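Local coordinates for protein diaminopimelate decarboxylase (Helicobacter pylori, PDB 2QGH) that catalyses the pyridoxal-phosphate-dependent decarboxylation of meso-diaminopimelate to L-lysine, the last step of bacterial lysine biosynthesis, at residues Val248-Glu253 against Pro280-Val285; Val87-Ile92 against Ala114-Gln119; Gln221-Ile226 against Arg238-Gly243; Tyr297-Lys300 against Arg305-Ile308. All coordinates share one frame; numbering follows the deposited sequence.

Contact 1: Val248-Glu253 against Pro280-Val285; sequences VSYENE and PGRSIV. With PLP (pyridoxal-5'-phosphate), chain B; LYS (lysine), chain C.
V248 and S283 bring their CA atoms to 6.0 Å where the loop after strand 239-241 passes the first turn of helix 282-285, and a type I beta turn from S249 to N252 follows. Both methyls of V248 meet the helix: CG1 rests on S283 CA at 3.9 Å, while CG2 reaches R282 CD, also at 3.9 Å, and lies over one face of the Y250 ring near its rim. Y250 adds the polar half. Its OH accepts from R282 NH1 at 2.9 Å (N-H...O 151°), a little out of the guanidinium plane; ring and guanidinium stand 80° apart, with NH1 at the ring edge. R282 runs out from the helix start with CG anti to the backbone N (chi1 -162°) and bends at chi3, which carries its guanidinium to the carboxylate of the bound lysine. NH2 donates to LYS OXT at 2.7 Å and to S208 OG, NH1 more weakly to the same OXT. Y250 is a second-shell residue whose bond probably helps fix the rotation of the guanidinium. At the other end of the arginine, R282 N donates to PLP O1P at 2.7 Å, and G281 N, at the N-cap position, to PLP O2P at 2.7 Å. Seating the phosphate on a helix N-terminus fits the barrel-type (fold-III) PLP enzymes; the arginine on the lysine carboxylate marks this diaminopimelate decarboxylase complex.

Contact 2: Val87-Ile92 against Ala114-Gln119; sequences VSIGEI and AFEIEQ
E116 meets the backbone of V87, S88 and I89 in turn as helix 114-122 packs beside the start of helix 89-97. At V87 the link is indirect: a water donates to V87 O at 2.7 Å and to E116 OE1 at 3.0 Å, and OE1 also accepts from S113 N. S88 points away, yet its CB still lies 3.4 Å from E116 OE2; its OG N-caps the helix by accepting from E91 N, and bonds to N387 O of the second subunit. I89 N then donates to E116 OE2 at 2.9 Å (163°), from above the carboxylate plane, 41° out of it. Extended beyond CG (chi2 -174°), the glutamate reaches this N-H and lays its CG 3.7 Å from I89 CG2. Farther out, I89 CD1 touches Q119 CB at 3.8 Å, so one isoleucine packs on two residues a helical turn apart. E116 OE2 takes up an N-H of the first helical turn, which has no earlier carbonyl partner within the helix, beside the bond that S88 OG takes from E91 N. A carboxylate at this amino end is probably stabilised in its ionised form by the helix dipole.

Contact 3: Gln221-Ile226 against Arg238-Gly243; sequences QKVAKI and RFFDVG
G243 N donates to D241 OD1 at 2.9 Å (N-H...O 160°), just past F240, whose ring meets V223 and A224 of helix 213-232. The N-H comes nearly in line with the C-O bond and forms an Asx turn from D241 to G243. G243 has a positive phi of 68°, and the chain runs on into G244 and G245 of the cofactor pocket. The D241 side chain leaves on the side away from the helix and touches H203 and I277 of the flanking strands, whereas F240 points toward the helix. No hydrogen bond joins the two segments; the contact is apolar and buried. Its backbones stay well apart, with A224 CA and F240 CA 8.2 Å from each other, and the phenyl ring spans the gap. Strand 197-203, helix 213-232 and strand 239-241 form one beta-alpha-beta unit of the eight-stranded parallel barrel, and F240 is where the second strand of that unit packs against its own crossover helix. With CG anti to the backbone N (chi1 -169°), the ring points its CE1-CZ end against the helix. CE1 lies 3.7 Å from V223 CG1 and 3.8 Å from A224 CA, while CZ is 3.8 Å from A224 N and 4.2 Å from A224 CB. The backbone carbon V223 C lies at the ring edge, in its plane, whereas V223 CG1 approaches obliquely. V223 also touches V202 of strand 197-203 and, in loops, I156 and F204. F240 holds its strand position through backbone bonds to T275 and I277 of strand 275-278.

Contact 4: Tyr297-Lys300 against Arg305-Ile308; sequences YEKK and RFVI
A beta hairpin of strands 289-299 and 306-309 pairs Y297 with I308, E298 with V307 and K299 with F306, part of the mixed sheet outside the barrel. The segment axes run antiparallel, 163° between their directions. K299 and F306 form a hydrogen-bonded pair, K299 N to F306 O at 2.7 Å and F306 N to K299 O at 2.6 Å. At Y297, I308 N donates to Y297 O at 3.0 Å, but the return bond is weak. E298, in the non-hydrogen-bonded pair, bends at chi2 (-111°) and reaches diagonally to R305. Their carboxylate and guanidinium are nearly coplanar (11°), and R305 NH1 lies 2.7 Å from E298 OE1, a salt bridge with weak hydrogen-bond geometry. E298 OE1 also accepts from L364 N, and R305 NH2 donates to L361 O. K300 runs alongside R305, with CE 3.3 Å from R305 CD. On the sheet face with F306 and I308, the polar ends of Y297 and K299 reach the second subunit: Y297 OH bonds to K112 O, K299 NZ to G178 O. The carboxylate and the L361 carbonyl together fix the direction of the guanidinium, and E298 probably offsets the like charges of R305 and K300 in this part of the hairpin.

Contacts 1, 2 and 3 all belong to the pyridoxal-binding barrel, while contact 4 lies in the mixed sheet, its centre 46 Å from that of contact 2 and on the opposite side of the chain's centre. Contact 1 hydrogen-bonds both ligands. Contact 3 has its nearest atoms about 4 Å from contact 1, near G243, and this end comes close to the cofactor, while the V223 side chain is about 13 Å from a PLP; the side chain of S88 in contact 2 is about 12 Å from one. Contacts 2 and 4 both face the second subunit and are complementary there, for I117 of contact 2 packs on Y297 of that subunit. The side chain of K299 lies about 12 Å from a bound PLP, probably that of the partner subunit.

Contact 1: Val248-Glu253 against Pro280-Val285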
# COMPACT_ATOMS: atom_id res chain seq x y z
N VAL A 248 13.85 -15.99 0.27
CA VAL A 248 14.87 -15.81 -0.76
C VAL A 248 16.05 -15.06 -0.17
O VAL A 248 16.00 -14.61 0.98
CB VAL A 248 14.34 -15.04 -2.01
CG1 VAL A 248 13.28 -15.88 -2.72
CG2 VAL A 248 13.78 -13.69 -1.61
N SER A 249 17.11 -14.93 -0.95
CA SER A 249 18.29 -14.25 -0.46
C SER A 249 18.28 -12.75 -0.73
O SER A 249 18.98 -12.27 -1.61
CB SER A 249 19.54 -14.89 -1.09
OG SER A 249 20.67 -14.62 -0.28
N TYR A 250 17.50 -12.01 0.04
CA TYR A 250 17.45 -10.57 -0.15
C TYR A 250 18.78 -9.92 0.22
O TYR A 250 19.25 -9.02 -0.47
CB TYR A 250 16.32 -9.96 0.68
CG TYR A 250 14.94 -10.26 0.16
CD1 TYR A 250 14.59 -9.98 -1.17
CD2 TYR A 250 13.97 -10.82 0.99
CE1 TYR A 250 13.31 -10.24 -1.65
CE2 TYR A 250 12.68 -11.09 0.52
CZ TYR A 250 12.36 -10.80 -0.80
OH TYR A 250 11.09 -11.07 -1.26
N GLU A 251 19.38 -10.39 1.31
CA GLU A 251 20.65 -9.84 1.77
C GLU A 251 21.79 -10.87 1.78
O GLU A 251 22.56 -10.96 2.73
CB GLU A 251 20.47 -9.26 3.18
CG GLU A 251 19.34 -8.24 3.28
CD GLU A 251 19.22 -7.64 4.66
OE1 GLU A 251 20.16 -6.96 5.11
OE2 GLU A 251 18.17 -7.85 5.31
N ASN A 252 21.88 -11.65 0.70
CA ASN A 252 22.92 -12.68 0.57
C ASN A 252 22.95 -13.75 1.66
O ASN A 252 23.99 -14.36 1.91
CB ASN A 252 24.30 -12.02 0.49
CG ASN A 252 24.43 -11.05 -0.66
OD1 ASN A 252 24.37 -11.45 -1.83
ND2 ASN A 252 24.61 -9.77 -0.35
N GLU A 253 21.82 -13.97 2.33
CA GLU A 253 21.74 -14.99 3.38
C GLU A 253 21.61 -16.37 2.74
O GLU A 253 21.31 -16.49 1.55
CB GLU A 253 20.53 -14.73 4.27
CG GLU A 253 20.45 -13.32 4.78
CD GLU A 253 19.17 -12.62 4.37
OE1 GLU A 253 18.86 -12.60 3.16
OE2 GLU A 253 18.48 -12.10 5.27
N PRO A 280 4.21 -22.41 -2.93
CA PRO A 280 5.29 -21.42 -3.05
C PRO A 280 4.86 -20.16 -3.80
O PRO A 280 4.14 -20.22 -4.80
CB PRO A 280 6.37 -22.19 -3.80
CG PRO A 280 5.56 -23.01 -4.75
CD PRO A 280 4.46 -23.55 -3.84
N GLY A 281 5.29 -19.01 -3.29
CA GLY A 281 4.97 -17.75 -3.92
C GLY A 281 6.23 -16.96 -4.21
O GLY A 281 6.68 -16.86 -5.36
N ARG A 282 6.81 -16.39 -3.16
CA ARG A 282 8.02 -15.59 -3.24
C ARG A 282 9.15 -16.31 -3.97
O ARG A 282 9.70 -15.78 -4.95
CB ARG A 282 8.48 -15.23 -1.82
CG ARG A 282 9.46 -14.07 -1.75
CD ARG A 282 10.11 -14.01 -0.37
NE ARG A 282 9.13 -13.86 0.70
CZ ARG A 282 8.51 -12.72 1.00
NH1 ARG A 282 8.76 -11.62 0.30
NH2 ARG A 282 7.61 -12.70 1.98
N SER A 283 9.50 -17.50 -3.50
CA SER A 283 10.58 -18.29 -4.10
C SER A 283 10.38 -18.64 -5.57
O SER A 283 11.28 -19.16 -6.22
CB SER A 283 10.82 -19.57 -3.28
OG SER A 283 9.62 -20.30 -3.10
N ILE A 284 9.19 -18.36 -6.11
CA ILE A 284 8.93 -18.65 -7.51
C ILE A 284 9.20 -17.42 -8.38
O ILE A 284 9.78 -17.53 -9.45
CB ILE A 284 7.46 -19.08 -7.75
CG1 ILE A 284 7.14 -20.38 -7.01
CG2 ILE A 284 7.21 -19.23 -9.26
CD1 ILE A 284 7.82 -21.62 -7.58
N VAL A 285 8.78 -16.25 -7.90
CA VAL A 285 8.90 -15.03 -8.68
C VAL A 285 9.83 -13.92 -8.19
O VAL A 285 10.22 -13.07 -8.98
CB VAL A 285 7.51 -14.38 -8.91
CG1 VAL A 285 6.64 -15.29 -9.74
CG2 VAL A 285 6.84 -14.09 -7.57
N1 PLP B . 0.08 -20.13 1.09
C2 PLP B . -0.63 -19.37 2.04
C2A PLP B . -1.87 -19.90 2.66
C3 PLP B . -0.12 -18.05 2.38
O3 PLP B . -0.78 -17.25 3.29
C4 PLP B . 1.04 -17.57 1.78
C4A PLP B . 1.60 -16.33 2.40
C5 PLP B . 1.73 -18.33 0.82
C6 PLP B . 1.25 -19.65 0.50
C5A PLP B . 2.81 -17.85 -0.05
O4P PLP B . 4.02 -17.88 0.66
P PLP B . 5.28 -17.43 0.06
O1P PLP B . 5.26 -16.25 -0.96
O2P PLP B . 5.83 -18.76 -0.64
O3P PLP B . 6.19 -16.98 1.26
N LYS C . 3.34 -9.34 1.58
CA LYS C . 4.42 -10.01 2.38
C LYS C . 5.80 -9.56 1.89
O LYS C . 5.84 -8.58 1.12
CB LYS C . 4.28 -11.54 2.27
CG LYS C . 3.01 -12.07 2.91
CD LYS C . 2.70 -13.50 2.49
CE LYS C . 1.42 -13.97 3.18
NZ LYS C . 0.91 -15.31 2.71
OXT LYS C . 6.81 -10.18 2.28

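Contact 2: Val87-Ile92 against Ala114-Gln119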
# COMPACT_ATOMS: atom_id res chain seq x y z
N VAL A 87 -6.63 -16.58 -2.87
CA VAL A 87 -7.20 -16.09 -1.62
C VAL A 87 -8.42 -15.21 -1.88
O VAL A 87 -8.95 -14.59 -0.96
CB VAL A 87 -6.13 -15.34 -0.77
CG1 VAL A 87 -5.76 -13.98 -1.42
CG2 VAL A 87 -6.63 -15.15 0.65
N SER A 88 -8.87 -15.16 -3.13
CA SER A 88 -10.03 -14.35 -3.49
C SER A 88 -10.61 -14.80 -4.82
O SER A 88 -9.93 -15.45 -5.61
CB SER A 88 -9.63 -12.88 -3.62
OG SER A 88 -8.83 -12.67 -4.77
N ILE A 89 -11.87 -14.46 -5.07
CA ILE A 89 -12.49 -14.83 -6.33
C ILE A 89 -11.70 -14.16 -7.45
O ILE A 89 -11.54 -14.72 -8.53
CB ILE A 89 -13.99 -14.39 -6.40
CG1 ILE A 89 -14.57 -14.75 -7.77
CG2 ILE A 89 -14.13 -12.91 -6.13
CD1 ILE A 89 -14.46 -16.24 -8.12
N GLY A 90 -11.18 -12.97 -7.16
CA GLY A 90 -10.39 -12.25 -8.15
C GLY A 90 -9.17 -13.06 -8.60
O GLY A 90 -8.83 -13.09 -9.78
N GLU A 91 -8.49 -13.71 -7.65
CA GLU A 91 -7.33 -14.51 -7.99
C GLU A 91 -7.73 -15.80 -8.71
O GLU A 91 -7.01 -16.28 -9.59
CB GLU A 91 -6.50 -14.84 -6.74
CG GLU A 91 -5.88 -13.64 -6.06
CD GLU A 91 -4.87 -14.03 -4.98
OE1 GLU A 91 -4.94 -15.17 -4.48
OE2 GLU A 91 -4.01 -13.19 -4.63
N ILE A 92 -8.86 -16.37 -8.32
CA ILE A 92 -9.33 -17.59 -8.95
C ILE A 92 -9.65 -17.26 -10.42
O ILE A 92 -9.28 -18.02 -11.33
CB ILE A 92 -10.59 -18.14 -8.25
CG1 ILE A 92 -10.25 -18.53 -6.81
CG2 ILE A 92 -11.14 -19.34 -9.01
CD1 ILE A 92 -11.39 -19.17 -6.06
N ALA A 114 -19.79 -15.09 1.05
CA ALA A 114 -20.73 -16.03 0.47
C ALA A 114 -20.62 -16.00 -1.04
O ALA A 114 -20.71 -17.04 -1.70
CB ALA A 114 -22.15 -15.67 0.88
N PHE A 115 -20.41 -14.81 -1.61
CA PHE A 115 -20.29 -14.73 -3.06
C PHE A 115 -19.08 -15.51 -3.55
O PHE A 115 -19.18 -16.27 -4.52
CB PHE A 115 -20.18 -13.27 -3.52
CG PHE A 115 -20.01 -13.14 -5.01
CD1 PHE A 115 -21.03 -13.54 -5.87
CD2 PHE A 115 -18.83 -12.65 -5.55
CE1 PHE A 115 -20.87 -13.46 -7.25
CE2 PHE A 115 -18.66 -12.56 -6.93
CZ PHE A 115 -19.68 -12.97 -7.78
N GLU A 116 -17.94 -15.33 -2.89
CA GLU A 116 -16.72 -16.03 -3.28
C GLU A 116 -16.87 -17.55 -3.10
O GLU A 116 -16.45 -18.33 -3.97
CB GLU A 116 -15.51 -15.49 -2.48
CG GLU A 116 -15.15 -14.02 -2.77
CD GLU A 116 -13.87 -13.57 -2.07
OE1 GLU A 116 -13.79 -13.67 -0.83
OE2 GLU A 116 -12.94 -13.10 -2.76
N ILE A 117 -17.46 -17.97 -1.99
CA ILE A 117 -17.66 -19.40 -1.73
C ILE A 117 -18.50 -20.02 -2.85
O ILE A 117 -18.09 -20.99 -3.49
CB ILE A 117 -18.39 -19.63 -0.38
CG1 ILE A 117 -17.52 -19.15 0.78
CG2 ILE A 117 -18.72 -21.11 -0.23
CD1 ILE A 117 -18.23 -19.14 2.11
N GLU A 118 -19.69 -19.46 -3.06
CA GLU A 118 -20.60 -19.93 -4.09
C GLU A 118 -19.94 -20.01 -5.47
O GLU A 118 -20.09 -21.01 -6.17
CB GLU A 118 -21.81 -19.00 -4.17
CG GLU A 118 -22.76 -19.31 -5.31
CD GLU A 118 -23.48 -18.08 -5.80
OE1 GLU A 118 -24.25 -17.49 -5.01
OE2 GLU A 118 -23.27 -17.69 -6.96
N GLN A 119 -19.23 -18.96 -5.84
CA GLN A 119 -18.56 -18.91 -7.14
C GLN A 119 -17.49 -19.97 -7.27
O GLN A 119 -17.31 -20.56 -8.33
CB GLN A 119 -17.94 -17.53 -7.37
CG GLN A 119 -18.96 -16.44 -7.62
CD GLN A 119 -19.86 -16.76 -8.80
OE1 GLN A 119 -19.40 -16.84 -9.95
NE2 GLN A 119 -21.14 -16.97 -8.53
O HOH W 1 -11.13 -13.82 0.50

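Contact 3: Gln221-Ile226 against Arg238-Gly243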
# COMPACT_ATOMS: atom_id res chain seq x y z
N GLN A 221 5.62 -32.54 11.15
CA GLN A 221 5.49 -33.69 12.03
C GLN A 221 4.20 -33.62 12.83
O GLN A 221 3.43 -34.59 12.88
CB GLN A 221 6.68 -33.74 12.98
CG GLN A 221 8.01 -33.67 12.27
CD GLN A 221 9.19 -33.65 13.23
OE1 GLN A 221 9.14 -32.99 14.27
NE2 GLN A 221 10.26 -34.35 12.86
N LYS A 222 3.94 -32.48 13.45
CA LYS A 222 2.74 -32.32 14.24
C LYS A 222 1.49 -32.52 13.41
O LYS A 222 0.57 -33.21 13.84
CB LYS A 222 2.71 -30.94 14.90
CG LYS A 222 3.60 -30.84 16.14
CD LYS A 222 5.06 -31.16 15.82
CE LYS A 222 5.94 -31.14 17.07
NZ LYS A 222 5.96 -29.81 17.76
N VAL A 223 1.44 -31.93 12.22
CA VAL A 223 0.27 -32.07 11.36
C VAL A 223 0.18 -33.48 10.78
O VAL A 223 -0.91 -33.98 10.50
CB VAL A 223 0.29 -31.04 10.20
CG1 VAL A 223 -0.93 -31.22 9.31
CG2 VAL A 223 0.31 -29.62 10.78
N ALA A 224 1.32 -34.13 10.59
CA ALA A 224 1.32 -35.49 10.07
C ALA A 224 0.71 -36.38 11.16
O ALA A 224 0.04 -37.38 10.86
CB ALA A 224 2.73 -35.95 9.74
N LYS A 225 0.94 -36.02 12.41
CA LYS A 225 0.41 -36.79 13.51
C LYS A 225 -1.10 -36.65 13.57
O LYS A 225 -1.82 -37.65 13.65
CB LYS A 225 1.04 -36.35 14.84
CG LYS A 225 0.62 -37.19 16.03
CD LYS A 225 1.47 -36.86 17.26
CE LYS A 225 1.02 -37.63 18.49
NZ LYS A 225 1.91 -37.35 19.65
N ILE A 226 -1.60 -35.42 13.51
CA ILE A 226 -3.04 -35.20 13.55
C ILE A 226 -3.69 -35.88 12.34
O ILE A 226 -4.79 -36.43 12.45
CB ILE A 226 -3.39 -33.69 13.56
CG1 ILE A 226 -2.89 -33.03 12.28
CG2 ILE A 226 -2.74 -33.01 14.75
CD1 ILE A 226 -3.13 -31.53 12.22
N ARG A 238 -6.61 -37.15 1.23
CA ARG A 238 -5.93 -37.46 -0.02
C ARG A 238 -4.77 -36.50 -0.26
O ARG A 238 -3.87 -36.79 -1.05
CB ARG A 238 -6.93 -37.38 -1.19
CG ARG A 238 -8.03 -38.46 -1.16
CD ARG A 238 -7.63 -39.69 -2.02
NE ARG A 238 -8.37 -40.91 -1.69
CZ ARG A 238 -8.21 -42.07 -2.33
NH1 ARG A 238 -7.35 -42.16 -3.33
NH2 ARG A 238 -8.88 -43.14 -1.95
N PHE A 239 -4.79 -35.37 0.45
CA PHE A 239 -3.75 -34.34 0.31
C PHE A 239 -3.15 -33.87 1.64
O PHE A 239 -3.80 -33.89 2.69
CB PHE A 239 -4.33 -33.10 -0.39
CG PHE A 239 -4.99 -33.38 -1.71
CD1 PHE A 239 -4.23 -33.50 -2.87
CD2 PHE A 239 -6.37 -33.49 -1.80
CE1 PHE A 239 -4.85 -33.72 -4.10
CE2 PHE A 239 -6.99 -33.71 -3.02
CZ PHE A 239 -6.22 -33.83 -4.18
N PHE A 240 -1.90 -33.44 1.58
CA PHE A 240 -1.18 -32.92 2.73
C PHE A 240 -0.54 -31.62 2.21
O PHE A 240 0.43 -31.65 1.44
CB PHE A 240 -0.09 -33.91 3.17
CG PHE A 240 0.53 -33.57 4.51
CD1 PHE A 240 -0.10 -33.92 5.70
CD2 PHE A 240 1.76 -32.90 4.58
CE1 PHE A 240 0.46 -33.62 6.93
CE2 PHE A 240 2.33 -32.58 5.81
CZ PHE A 240 1.68 -32.94 6.99
N ASP A 241 -1.09 -30.49 2.63
CA ASP A 241 -0.61 -29.19 2.17
C ASP A 241 0.31 -28.46 3.15
O ASP A 241 -0.12 -28.07 4.23
CB ASP A 241 -1.80 -28.31 1.84
CG ASP A 241 -1.47 -27.24 0.83
OD1 ASP A 241 -0.36 -26.67 0.91
OD2 ASP A 241 -2.33 -26.96 -0.03
N VAL A 242 1.55 -28.25 2.74
CA VAL A 242 2.53 -27.57 3.59
C VAL A 242 2.61 -26.05 3.37
O VAL A 242 3.40 -25.37 4.02
CB VAL A 242 3.95 -28.15 3.37
CG1 VAL A 242 3.95 -29.65 3.61
CG2 VAL A 242 4.43 -27.83 1.99
N GLY A 243 1.78 -25.53 2.46
CA GLY A 243 1.80 -24.10 2.18
C GLY A 243 3.08 -23.65 1.49
O GLY A 243 3.76 -24.45 0.84

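Contact 4: Tyr297-Lys300 against Arg305-Ile308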
# COMPACT_ATOMS: atom_id res chain seq x y z
N TYR A 297 17.59 13.41 -9.39
CA TYR A 297 18.50 14.37 -8.76
C TYR A 297 19.39 13.70 -7.71
O TYR A 297 19.11 12.58 -7.27
CB TYR A 297 17.71 15.48 -8.04
CG TYR A 297 16.58 16.09 -8.84
CD1 TYR A 297 15.25 15.79 -8.54
CD2 TYR A 297 16.84 16.94 -9.91
CE1 TYR A 297 14.21 16.32 -9.29
CE2 TYR A 297 15.82 17.47 -10.67
CZ TYR A 297 14.50 17.16 -10.36
OH TYR A 297 13.50 17.69 -11.14
N GLU A 298 20.45 14.41 -7.32
CA GLU A 298 21.39 13.99 -6.28
C GLU A 298 21.32 15.17 -5.31
O GLU A 298 21.37 16.32 -5.73
CB GLU A 298 22.81 13.86 -6.83
CG GLU A 298 23.16 12.48 -7.39
CD GLU A 298 24.17 11.73 -6.53
OE1 GLU A 298 24.52 10.58 -6.88
OE2 GLU A 298 24.61 12.28 -5.51
N LYS A 299 21.23 14.89 -4.02
CA LYS A 299 21.13 15.97 -3.05
C LYS A 299 22.02 15.82 -1.82
O LYS A 299 22.13 14.73 -1.25
CB LYS A 299 19.66 16.10 -2.63
CG LYS A 299 19.40 17.03 -1.47
CD LYS A 299 17.90 17.01 -1.13
CE LYS A 299 17.56 17.93 0.02
NZ LYS A 299 16.10 17.97 0.26
N LYS A 300 22.64 16.93 -1.41
CA LYS A 300 23.50 16.96 -0.23
C LYS A 300 23.05 18.07 0.71
O LYS A 300 22.57 17.80 1.82
CB LYS A 300 24.96 17.19 -0.61
CG LYS A 300 25.64 16.01 -1.27
CD LYS A 300 25.27 15.88 -2.73
CE LYS A 300 25.74 14.54 -3.30
NZ LYS A 300 27.17 14.24 -3.00
N ARG A 305 23.92 12.26 1.82
CA ARG A 305 23.64 12.31 0.40
C ARG A 305 22.34 11.60 0.10
O ARG A 305 22.07 10.52 0.65
CB ARG A 305 24.75 11.65 -0.44
CG ARG A 305 24.32 11.41 -1.89
CD ARG A 305 25.47 11.24 -2.88
NE ARG A 305 26.15 9.96 -2.73
CZ ARG A 305 26.21 9.02 -3.67
NH1 ARG A 305 25.62 9.21 -4.84
NH2 ARG A 305 26.87 7.90 -3.44
N PHE A 306 21.53 12.21 -0.75
CA PHE A 306 20.26 11.64 -1.14
C PHE A 306 20.20 11.41 -2.64
O PHE A 306 20.42 12.34 -3.43
CB PHE A 306 19.10 12.55 -0.72
CG PHE A 306 18.94 12.69 0.77
CD1 PHE A 306 19.57 13.72 1.46
CD2 PHE A 306 18.13 11.81 1.49
CE1 PHE A 306 19.39 13.88 2.84
CE2 PHE A 306 17.94 11.96 2.86
CZ PHE A 306 18.57 13.00 3.54
N VAL A 307 19.92 10.18 -3.04
CA VAL A 307 19.79 9.84 -4.44
C VAL A 307 18.30 9.68 -4.75
O VAL A 307 17.69 8.66 -4.43
CB VAL A 307 20.54 8.52 -4.77
CG1 VAL A 307 20.17 8.04 -6.18
CG2 VAL A 307 22.05 8.74 -4.64
N ILE A 308 17.73 10.72 -5.36
CA ILE A 308 16.31 10.75 -5.70
C ILE A 308 16.03 10.05 -7.02
O ILE A 308 16.52 10.44 -8.08
CB ILE A 308 15.81 12.22 -5.77
CG1 ILE A 308 16.00 12.87 -4.40
CG2 ILE A 308 14.35 12.26 -6.15
CD1 ILE A 308 16.13 14.38 -4.46